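Local coordinates for binding domain (Hc) of Paraclostridial Mosquitocidal Protein 1 (Paraclostridium bifermentans, PDB 6HOX), which serves as the receptor-binding part of a clostridial-type neurotoxin that targets Anopheles mosquitoes, taking part in recognition of host nerve cells, at residues 283-287 with 353-357; 348-352 with 387-392; 71-77 with 201-207. One frame throughout, in Å; residues are numbered along the deposited sequence.

Interaction 1: residues 283-287 with 353-357; sequences YGEYY and SKIKE
Lys-354 reaches across to Glu-285 in a long, weak salt bridge, NZ to OE2 3.4 Å, the two side chains arriving from opposite directions. The lysine chain is extended throughout, with CG anti to the backbone N (chi1 167°), and this full stretch carries its ammonium group over to Glu-285 and Gly-284. NZ also comes within 3.4 Å of Gly-284 N, but both are donors and no bond joins them. The carboxylate swings out to the lysine through a bend at chi2 of Glu-285 (-67°). Beside the ion pair, Ile-355 supplies the apolar part of the contact. Its CG1 and CD1 lie obliquely against the ring of Tyr-283, CG1 at 3.5 Å from CD1 of the tyrosine. CD1 of Ile-355 also lies 4.0 Å from CG of Glu-285 and touches the hydroxyl OH of Tyr-287. That hydroxyl sits 3.7 Å above one face of the Tyr-283 ring, offset toward its rim. The side chains of Glu-285 and Tyr-287 also touch Val-361 of strand 361-363. The arrangement joins a strand and a loop in the C-terminal receptor-binding subdomain, a beta-trefoil in this toxin family.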
loop_
_atom_site.group_PDB
_atom_site.type_symbol
_atom_site.label_atom_id
_atom_site.label_comp_id
_atom_site.label_asym_id
_atom_site.label_seq_id
_atom_site.Cartn_x
_atom_site.Cartn_y
_atom_site.Cartn_z
ATOM N N TYR A 283 -3.965 39.140 11.134
ATOM C CA TYR A 283 -5.290 38.557 11.319
ATOM C C TYR A 283 -5.306 37.887 12.695
ATOM O O TYR A 283 -4.301 37.835 13.381
ATOM C CB TYR A 283 -5.627 37.558 10.216
ATOM C CG TYR A 283 -5.508 38.069 8.803
ATOM C CD1 TYR A 283 -6.521 38.820 8.223
ATOM C CD2 TYR A 283 -4.407 37.751 8.020
ATOM C CE1 TYR A 283 -6.433 39.264 6.911
ATOM C CE2 TYR A 283 -4.303 38.183 6.706
ATOM C CZ TYR A 283 -5.320 38.942 6.151
ATOM O OH TYR A 283 -5.220 39.376 4.862
ATOM N N GLY A 284 -6.445 37.348 13.102
ATOM C CA GLY A 284 -6.478 36.672 14.386
ATOM C C GLY A 284 -6.200 35.182 14.271
ATOM O O GLY A 284 -6.591 34.443 15.172
ATOM N N GLU A 285 -5.490 34.747 13.211
ATOM C CA GLU A 285 -5.625 33.378 12.686
ATOM C C GLU A 285 -4.300 32.599 12.669
ATOM O O GLU A 285 -3.237 33.129 12.366
ATOM C CB GLU A 285 -6.191 33.414 11.266
ATOM C CG GLU A 285 -7.559 34.068 11.163
ATOM C CD GLU A 285 -8.714 33.331 11.825
ATOM O OE1 GLU A 285 -8.538 32.159 12.244
ATOM O OE2 GLU A 285 -9.797 33.934 11.916
ATOM N N TYR A 286 -4.422 31.297 12.958
ATOM C CA TYR A 286 -3.432 30.283 12.622
ATOM C C TYR A 286 -3.733 29.705 11.229
ATOM O O TYR A 286 -4.864 29.293 10.947
ATOM C CB TYR A 286 -3.444 29.153 13.650
ATOM C CG TYR A 286 -3.265 29.584 15.080
ATOM C CD1 TYR A 286 -4.354 29.938 15.854
ATOM C CD2 TYR A 286 -2.014 29.594 15.672
ATOM C CE1 TYR A 286 -4.205 30.326 17.173
ATOM C CE2 TYR A 286 -1.848 29.963 16.997
ATOM C CZ TYR A 286 -2.948 30.336 17.750
ATOM O OH TYR A 286 -2.809 30.706 19.059
ATOM N N TYR A 287 -2.706 29.670 10.378
ATOM C CA TYR A 287 -2.783 29.147 9.024
ATOM C C TYR A 287 -1.976 27.851 8.938
ATOM O O TYR A 287 -0.789 27.837 9.253
ATOM C CB TYR A 287 -2.250 30.160 8.006
ATOM C CG TYR A 287 -3.163 31.328 7.724
ATOM C CD1 TYR A 287 -3.287 32.386 8.612
ATOM C CD2 TYR A 287 -3.933 31.363 6.576
ATOM C CE1 TYR A 287 -4.131 33.458 8.352
ATOM C CE2 TYR A 287 -4.784 32.425 6.302
ATOM C CZ TYR A 287 -4.888 33.482 7.192
ATOM O OH TYR A 287 -5.745 34.514 6.908
ATOM N N SER A 353 -16.857 37.683 6.211
ATOM C CA SER A 353 -16.910 39.136 6.454
ATOM C C SER A 353 -15.528 39.672 6.853
ATOM O O SER A 353 -15.184 40.813 6.539
ATOM C CB SER A 353 -17.946 39.456 7.512
ATOM O OG SER A 353 -17.614 38.836 8.750
ATOM N N LYS A 354 -14.764 38.843 7.572
ATOM C CA LYS A 354 -13.438 39.183 8.088
ATOM C C LYS A 354 -12.419 38.991 6.964
ATOM O O LYS A 354 -11.759 39.927 6.543
ATOM C CB LYS A 354 -13.129 38.314 9.313
ATOM C CG LYS A 354 -11.680 38.333 9.784
ATOM C CD LYS A 354 -11.410 37.475 11.008
ATOM C CE LYS A 354 -9.996 37.639 11.533
ATOM N NZ LYS A 354 -9.865 37.183 12.937
ATOM N N ILE A 355 -12.315 37.741 6.502
ATOM C CA ILE A 355 -11.396 37.315 5.461
ATOM C C ILE A 355 -12.224 36.568 4.418
ATOM O O ILE A 355 -12.785 35.522 4.723
ATOM C CB ILE A 355 -10.276 36.423 6.043
ATOM C CG1 ILE A 355 -9.398 37.161 7.053
ATOM C CG2 ILE A 355 -9.427 35.834 4.931
ATOM C CD1 ILE A 355 -9.002 36.322 8.235
ATOM N N LYS A 356 -12.282 37.123 3.205
ATOM C CA LYS A 356 -13.124 36.623 2.143
ATOM C C LYS A 356 -12.363 35.616 1.262
ATOM O O LYS A 356 -12.987 34.977 0.420
ATOM C CB LYS A 356 -13.640 37.795 1.300
ATOM N N GLU A 357 -11.037 35.498 1.446
ATOM C CA GLU A 357 -10.174 34.636 0.622
ATOM C C GLU A 357 -10.428 33.161 0.963
ATOM O O GLU A 357 -11.056 32.833 1.964
ATOM C CB GLU A 357 -8.693 34.968 0.824
ATOM C CG GLU A 357 -8.220 36.168 0.017
ATOM C CD GLU A 357 -8.744 37.506 0.512
ATOM O OE1 GLU A 357 -8.890 37.678 1.756
ATOM O OE2 GLU A 357 -9.019 38.371 -0.345
#

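Interaction 2: residues 348-352 with 387-392; sequences TLPMY and IFEMYR
A buried arginine-centred contact, with a pair of exposed tyrosines beside it, joins the loop after strand 345-348 to the turn that follows strand 384-388. Arg-392 carries it: NH2 donates to the carbonyl oxygen of Pro-350 at 2.6 Å, with the acceptor tilted out of the guanidinium plane, while NH1 adds a weak bond to the same oxygen. Glu-389 fixes the guanidinium of Arg-392 from its own segment by a side-on grip, NE of Arg-392 to OE1 at 2.9 Å and NH2 to OE2 at about the same length. Both bonds are nearly straight and lie close to the guanidinium plane, although they meet the carboxylate from above its plane. From the opposite face of the carboxylate, Tyr-391 N also donates to OE1, so this oxygen is gripped by the turn as well. NH1 continues to the backbone oxygen of Glu-357. The nearby guanidinium would probably help keep the carboxylate ionised, and the paired bonds hold the guanidinium in place. The flat group is sandwiched, with CB of Leu-349 4.0 Å above one face and CD1 of Tyr-352 3.7 Å above the other; the tyrosine ring stands almost upright on it, planes 86° apart. With chi1 at -175°, CG of Tyr-352 points away from its backbone N and the ring extends toward Tyr-391, whose CD2 lies 3.4 Å from that CG. The two rings meet obliquely, planes at 36°. Deeper in, CD1 of Leu-349 packs on CG2 of Ile-387 at 3.7 Å. A water accepts from Tyr-352 N and donates weakly to OE2 of Glu-389. An arginine held by a carboxylate and backbone carbonyls thus ties together two inter-strand connections of the beta-trefoil subdomain.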
loop_
_atom_site.group_PDB
_atom_site.type_symbol
_atom_site.label_atom_id
_atom_site.label_comp_id
_atom_site.label_asym_id
_atom_site.label_seq_id
_atom_site.Cartn_x
_atom_site.Cartn_y
_atom_site.Cartn_z
ATOM N N THR A 348 -10.688 24.784 8.833
ATOM C CA THR A 348 -11.913 25.425 8.356
ATOM C C THR A 348 -11.550 26.704 7.596
ATOM O O THR A 348 -10.381 27.030 7.431
ATOM C CB THR A 348 -12.881 25.634 9.531
ATOM O OG1 THR A 348 -14.167 25.965 9.001
ATOM C CG2 THR A 348 -12.408 26.698 10.501
ATOM N N LEU A 349 -12.571 27.388 7.086
ATOM C CA LEU A 349 -12.390 28.693 6.495
ATOM C C LEU A 349 -12.674 29.733 7.564
ATOM O O LEU A 349 -13.450 29.496 8.495
ATOM C CB LEU A 349 -13.316 28.879 5.286
ATOM C CG LEU A 349 -12.889 28.147 4.014
ATOM C CD1 LEU A 349 -14.061 27.952 3.070
ATOM C CD2 LEU A 349 -11.767 28.874 3.318
ATOM N N PRO A 350 -12.073 30.932 7.440
ATOM C CA PRO A 350 -12.420 32.039 8.323
ATOM C C PRO A 350 -13.758 32.647 7.878
ATOM O O PRO A 350 -14.202 32.467 6.721
ATOM C CB PRO A 350 -11.246 32.999 8.118
ATOM C CG PRO A 350 -10.873 32.796 6.661
ATOM C CD PRO A 350 -11.119 31.322 6.391
ATOM N N MET A 351 -14.384 33.365 8.811
ATOM C CA MET A 351 -15.604 34.098 8.593
ATOM C C MET A 351 -15.434 35.034 7.400
ATOM O O MET A 351 -14.516 35.844 7.384
ATOM C CB MET A 351 -15.914 34.918 9.845
ATOM C CG MET A 351 -17.106 35.819 9.714
ATOM S SD MET A 351 -17.381 36.681 11.276
ATOM C CE MET A 351 -18.259 35.394 12.170
ATOM N N TYR A 352 -16.352 34.925 6.433
ATOM C CA TYR A 352 -16.250 35.585 5.127
ATOM C C TYR A 352 -16.132 37.117 5.245
ATOM O O TYR A 352 -15.449 37.769 4.432
ATOM C CB TYR A 352 -17.471 35.256 4.264
ATOM C CG TYR A 352 -17.370 35.811 2.868
ATOM C CD1 TYR A 352 -16.568 35.201 1.917
ATOM C CD2 TYR A 352 -18.042 36.967 2.507
ATOM C CE1 TYR A 352 -16.454 35.707 0.635
ATOM C CE2 TYR A 352 -17.939 37.486 1.226
ATOM C CZ TYR A 352 -17.142 36.855 0.288
ATOM O OH TYR A 352 -17.037 37.366 -0.972
ATOM N N ILE A 387 -14.743 20.987 0.381
ATOM C CA ILE A 387 -15.141 22.080 1.252
ATOM C C ILE A 387 -16.511 22.575 0.772
ATOM O O ILE A 387 -16.652 22.949 -0.401
ATOM C CB ILE A 387 -14.116 23.239 1.200
ATOM C CG1 ILE A 387 -12.667 22.790 1.420
ATOM C CG2 ILE A 387 -14.524 24.357 2.147
ATOM C CD1 ILE A 387 -12.431 22.097 2.726
ATOM N N PHE A 388 -17.485 22.579 1.685
ATOM C CA PHE A 388 -18.836 23.096 1.467
ATOM C C PHE A 388 -18.996 24.341 2.326
ATOM O O PHE A 388 -18.999 24.234 3.547
ATOM C CB PHE A 388 -19.924 22.111 1.905
ATOM C CG PHE A 388 -20.035 20.899 1.027
ATOM C CD1 PHE A 388 -20.835 20.917 -0.104
ATOM C CD2 PHE A 388 -19.311 19.752 1.311
ATOM C CE1 PHE A 388 -20.914 19.812 -0.932
ATOM C CE2 PHE A 388 -19.395 18.648 0.479
ATOM C CZ PHE A 388 -20.197 18.679 -0.639
ATOM N N GLU A 389 -19.108 25.500 1.677
ATOM C CA GLU A 389 -19.184 26.769 2.391
ATOM C C GLU A 389 -19.937 27.755 1.504
ATOM O O GLU A 389 -19.864 27.689 0.280
ATOM C CB GLU A 389 -17.781 27.268 2.755
ATOM C CG GLU A 389 -17.766 28.377 3.795
ATOM C CD GLU A 389 -17.676 29.819 3.309
ATOM O OE1 GLU A 389 -17.346 30.063 2.122
ATOM O OE2 GLU A 389 -17.906 30.710 4.145
ATOM N N MET A 390 -20.648 28.675 2.151
ATOM C CA MET A 390 -21.587 29.540 1.457
ATOM C C MET A 390 -20.941 30.153 0.207
ATOM O O MET A 390 -21.507 30.079 -0.868
ATOM C CB MET A 390 -22.094 30.652 2.377
ATOM C CG MET A 390 -23.499 31.079 2.027
ATOM S SD MET A 390 -24.334 31.790 3.445
ATOM C CE MET A 390 -25.970 32.039 2.749
ATOM N N TYR A 391 -19.739 30.717 0.342
ATOM C CA TYR A 391 -19.136 31.470 -0.751
ATOM C C TYR A 391 -17.911 30.778 -1.352
ATOM O O TYR A 391 -17.457 31.226 -2.368
ATOM C CB TYR A 391 -18.717 32.860 -0.273
ATOM C CG TYR A 391 -19.839 33.613 0.388
ATOM C CD1 TYR A 391 -20.924 34.071 -0.346
ATOM C CD2 TYR A 391 -19.837 33.822 1.757
ATOM C CE1 TYR A 391 -21.973 34.743 0.267
ATOM C CE2 TYR A 391 -20.872 34.494 2.381
ATOM C CZ TYR A 391 -21.945 34.950 1.636
ATOM O OH TYR A 391 -22.959 35.597 2.274
ATOM N N ARG A 392 -17.374 29.730 -0.715
ATOM C CA ARG A 392 -16.043 29.230 -1.081
ATOM C C ARG A 392 -16.032 27.695 -1.166
ATOM O O ARG A 392 -15.100 27.037 -0.712
ATOM C CB ARG A 392 -15.008 29.763 -0.089
ATOM C CG ARG A 392 -14.797 31.272 -0.167
ATOM C CD ARG A 392 -14.121 31.834 1.073
ATOM N NE ARG A 392 -14.971 31.770 2.254
ATOM C CZ ARG A 392 -14.652 32.302 3.434
ATOM N NH1 ARG A 392 -13.489 32.916 3.585
ATOM N NH2 ARG A 392 -15.489 32.226 4.451
HETATM O O HOH W 1 -18.139 32.944 6.570
#

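Interaction 3: residues 71-77 with 201-207; sequences SSIIVQK and NNSPIIF
Ile-74 and Ile-206 lie side by side on one face of an antiparallel strand pair, their CD1 atoms 3.6 Å apart. Both have CG1 anti to the carbonyl carbon, but chi2 differs: Ile-74 is extended (-157°), whereas Ile-206 bends back (-70°), which brings its CD1 against the branches of Ile-74. CG2 of Ile-74 also meets CB of Pro-204 at 3.7 Å. On the other face, Val-75 places CG2 near the plane at the edge of the Phe-207 ring, 3.7 Å from CE1. Val-75 also touches Phe-27, and Phe-207 meets Phe-224 edge-to-face. Past the strand ends, Lys-77 bends at chi3 (-60°) and sends NZ to Asn-201, bonding OD1 at 2.8 Å and O at 2.9 Å, each from above its carbonyl plane; Asn-117 is a further partner of NZ. Ser-203 N reaches OD1 from the opposite face, closing an Asx turn. One water links Gln-76 OE1, Lys-77 N and, weakly, Ser-203 O. Paired backbone bonds join Ile-73 with Phe-207 and Val-75 with Ile-205, including Phe-207 N to Ile-73 O at 2.7 Å. This antiparallel edge pairing, strand 205-207 beside 73-75, belongs to a three-stranded sheet of the concanavalin-like jelly roll in the N-terminal receptor-binding subdomain.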
loop_
_atom_site.group_PDB
_atom_site.type_symbol
_atom_site.label_atom_id
_atom_site.label_comp_id
_atom_site.label_asym_id
_atom_site.label_seq_id
_atom_site.Cartn_x
_atom_site.Cartn_y
_atom_site.Cartn_z
ATOM N N SER A 71 9.607 -19.020 12.403
ATOM C CA SER A 71 8.650 -18.205 11.681
ATOM C C SER A 71 8.507 -18.737 10.252
ATOM O O SER A 71 9.058 -18.174 9.310
ATOM C CB SER A 71 9.057 -16.748 11.727
ATOM O OG SER A 71 7.931 -15.908 11.512
ATOM N N SER A 72 7.748 -19.822 10.104
ATOM C CA SER A 72 7.530 -20.441 8.820
ATOM C C SER A 72 6.177 -21.152 8.801
ATOM O O SER A 72 5.658 -21.527 9.869
ATOM C CB SER A 72 8.622 -21.412 8.503
ATOM O OG SER A 72 8.517 -22.547 9.354
ATOM N N ILE A 73 5.635 -21.313 7.581
ATOM C CA ILE A 73 4.469 -22.093 7.274
ATOM C C ILE A 73 4.851 -23.088 6.170
ATOM O O ILE A 73 5.421 -22.709 5.137
ATOM C CB ILE A 73 3.281 -21.215 6.836
ATOM C CG1 ILE A 73 3.009 -20.081 7.814
ATOM C CG2 ILE A 73 2.022 -22.047 6.611
ATOM C CD1 ILE A 73 2.032 -19.053 7.282
ATOM N N ILE A 74 4.534 -24.361 6.415
ATOM C CA ILE A 74 4.800 -25.464 5.519
ATOM C C ILE A 74 3.466 -26.036 5.049
ATOM O O ILE A 74 2.594 -26.379 5.849
ATOM C CB ILE A 74 5.654 -26.521 6.246
ATOM C CG1 ILE A 74 6.907 -25.864 6.840
ATOM C CG2 ILE A 74 5.948 -27.708 5.334
ATOM C CD1 ILE A 74 8.078 -26.784 7.096
ATOM N N VAL A 75 3.321 -26.135 3.732
ATOM C CA VAL A 75 2.130 -26.633 3.114
ATOM C C VAL A 75 2.537 -27.828 2.260
ATOM O O VAL A 75 3.279 -27.666 1.285
ATOM C CB VAL A 75 1.461 -25.539 2.269
ATOM C CG1 VAL A 75 0.130 -26.010 1.703
ATOM C CG2 VAL A 75 1.305 -24.241 3.062
ATOM N N GLN A 76 2.073 -29.018 2.654
ATOM C CA GLN A 76 2.194 -30.214 1.840
ATOM C C GLN A 76 1.292 -30.024 0.620
ATOM O O GLN A 76 0.161 -29.578 0.748
ATOM C CB GLN A 76 1.787 -31.476 2.617
ATOM C CG GLN A 76 2.674 -31.804 3.809
ATOM C CD GLN A 76 4.148 -31.823 3.478
ATOM O OE1 GLN A 76 4.594 -32.487 2.537
ATOM N NE2 GLN A 76 4.918 -31.077 4.257
ATOM N N LYS A 77 1.813 -30.331 -0.566
ATOM C CA LYS A 77 1.012 -30.212 -1.777
ATOM C C LYS A 77 0.109 -31.445 -1.847
ATOM O O LYS A 77 0.366 -32.441 -1.177
ATOM C CB LYS A 77 1.897 -30.049 -3.020
ATOM C CG LYS A 77 2.800 -28.817 -3.000
ATOM C CD LYS A 77 3.509 -28.527 -4.298
ATOM C CE LYS A 77 4.397 -29.667 -4.729
ATOM N NZ LYS A 77 5.309 -29.260 -5.819
ATOM N N ASN A 201 7.241 -31.161 -8.355
ATOM C CA ASN A 201 8.106 -31.830 -7.414
ATOM C C ASN A 201 7.221 -32.324 -6.268
ATOM O O ASN A 201 6.025 -32.024 -6.236
ATOM C CB ASN A 201 9.260 -30.929 -6.958
ATOM C CG ASN A 201 8.787 -29.703 -6.191
ATOM O OD1 ASN A 201 7.971 -29.818 -5.287
ATOM N ND2 ASN A 201 9.285 -28.529 -6.530
ATOM N N ASN A 202 7.824 -33.079 -5.347
ATOM C CA ASN A 202 7.119 -33.627 -4.215
ATOM C C ASN A 202 7.468 -32.880 -2.925
ATOM O O ASN A 202 7.155 -33.378 -1.857
ATOM C CB ASN A 202 7.430 -35.116 -4.033
ATOM C CG ASN A 202 6.909 -35.962 -5.175
ATOM O OD1 ASN A 202 7.677 -36.673 -5.819
ATOM N ND2 ASN A 202 5.615 -35.873 -5.455
ATOM N N SER A 203 8.128 -31.719 -3.010
ATOM C CA SER A 203 8.501 -30.965 -1.815
ATOM C C SER A 203 7.317 -30.101 -1.357
ATOM O O SER A 203 6.412 -29.817 -2.136
ATOM C CB SER A 203 9.739 -30.153 -2.072
ATOM O OG SER A 203 10.887 -30.978 -2.189
ATOM N N PRO A 204 7.233 -29.673 -0.075
ATOM C CA PRO A 204 6.181 -28.739 0.333
ATOM C C PRO A 204 6.446 -27.310 -0.169
ATOM O O PRO A 204 7.549 -27.017 -0.610
ATOM C CB PRO A 204 6.206 -28.847 1.859
ATOM C CG PRO A 204 7.642 -29.198 2.174
ATOM C CD PRO A 204 8.068 -30.113 1.047
ATOM N N ILE A 205 5.415 -26.460 -0.139
ATOM C CA ILE A 205 5.569 -24.994 -0.269
ATOM C C ILE A 205 5.945 -24.435 1.110
ATOM O O ILE A 205 5.226 -24.686 2.087
ATOM C CB ILE A 205 4.274 -24.344 -0.795
ATOM C CG1 ILE A 205 3.752 -25.020 -2.068
ATOM C CG2 ILE A 205 4.464 -22.844 -0.988
ATOM C CD1 ILE A 205 2.334 -24.655 -2.423
ATOM N N ILE A 206 7.072 -23.716 1.192
ATOM C CA ILE A 206 7.576 -23.182 2.466
ATOM C C ILE A 206 7.470 -21.660 2.408
ATOM O O ILE A 206 8.100 -21.038 1.536
ATOM C CB ILE A 206 9.039 -23.587 2.758
ATOM C CG1 ILE A 206 9.283 -25.087 2.611
ATOM C CG2 ILE A 206 9.449 -23.093 4.133
ATOM C CD1 ILE A 206 8.620 -25.903 3.682
ATOM N N PHE A 207 6.680 -21.094 3.329
ATOM C CA PHE A 207 6.566 -19.650 3.515
ATOM C C PHE A 207 7.517 -19.263 4.640
ATOM O O PHE A 207 7.270 -19.599 5.803
ATOM C CB PHE A 207 5.133 -19.257 3.861
ATOM C CG PHE A 207 4.110 -19.571 2.803
ATOM C CD1 PHE A 207 3.635 -20.862 2.633
ATOM C CD2 PHE A 207 3.613 -18.575 1.977
ATOM C CE1 PHE A 207 2.704 -21.150 1.654
ATOM C CE2 PHE A 207 2.702 -18.873 0.979
ATOM C CZ PHE A 207 2.246 -20.162 0.823
HETATM O O HOH W 2 4.430 -31.413 -0.416
#

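Interactions 1 and 2 are neighbours in the C-terminal receptor-binding subdomain, their centres about 11 Å apart. Both use the connection between strands 345-348 and 361-363: its residues 348-352 face the turn after strand 384-388, while the loop residues 353-357 face strand 285-291. Their segments alternate along the chain, and they touch where Arg-392 reaches the backbone of the 353-357 segment and where Pro-350 packs on Ile-355. This one loop therefore bridges two parts of the trefoil. Interaction 3 closes earlier in the chain, on the opposite side of the chain's centre. Its centre is about 64 Å from interaction 1 and about 59 Å from interaction 2, so the contacts belong to two distinct subdomains, the N-terminal jelly roll and the C-terminal beta-trefoil.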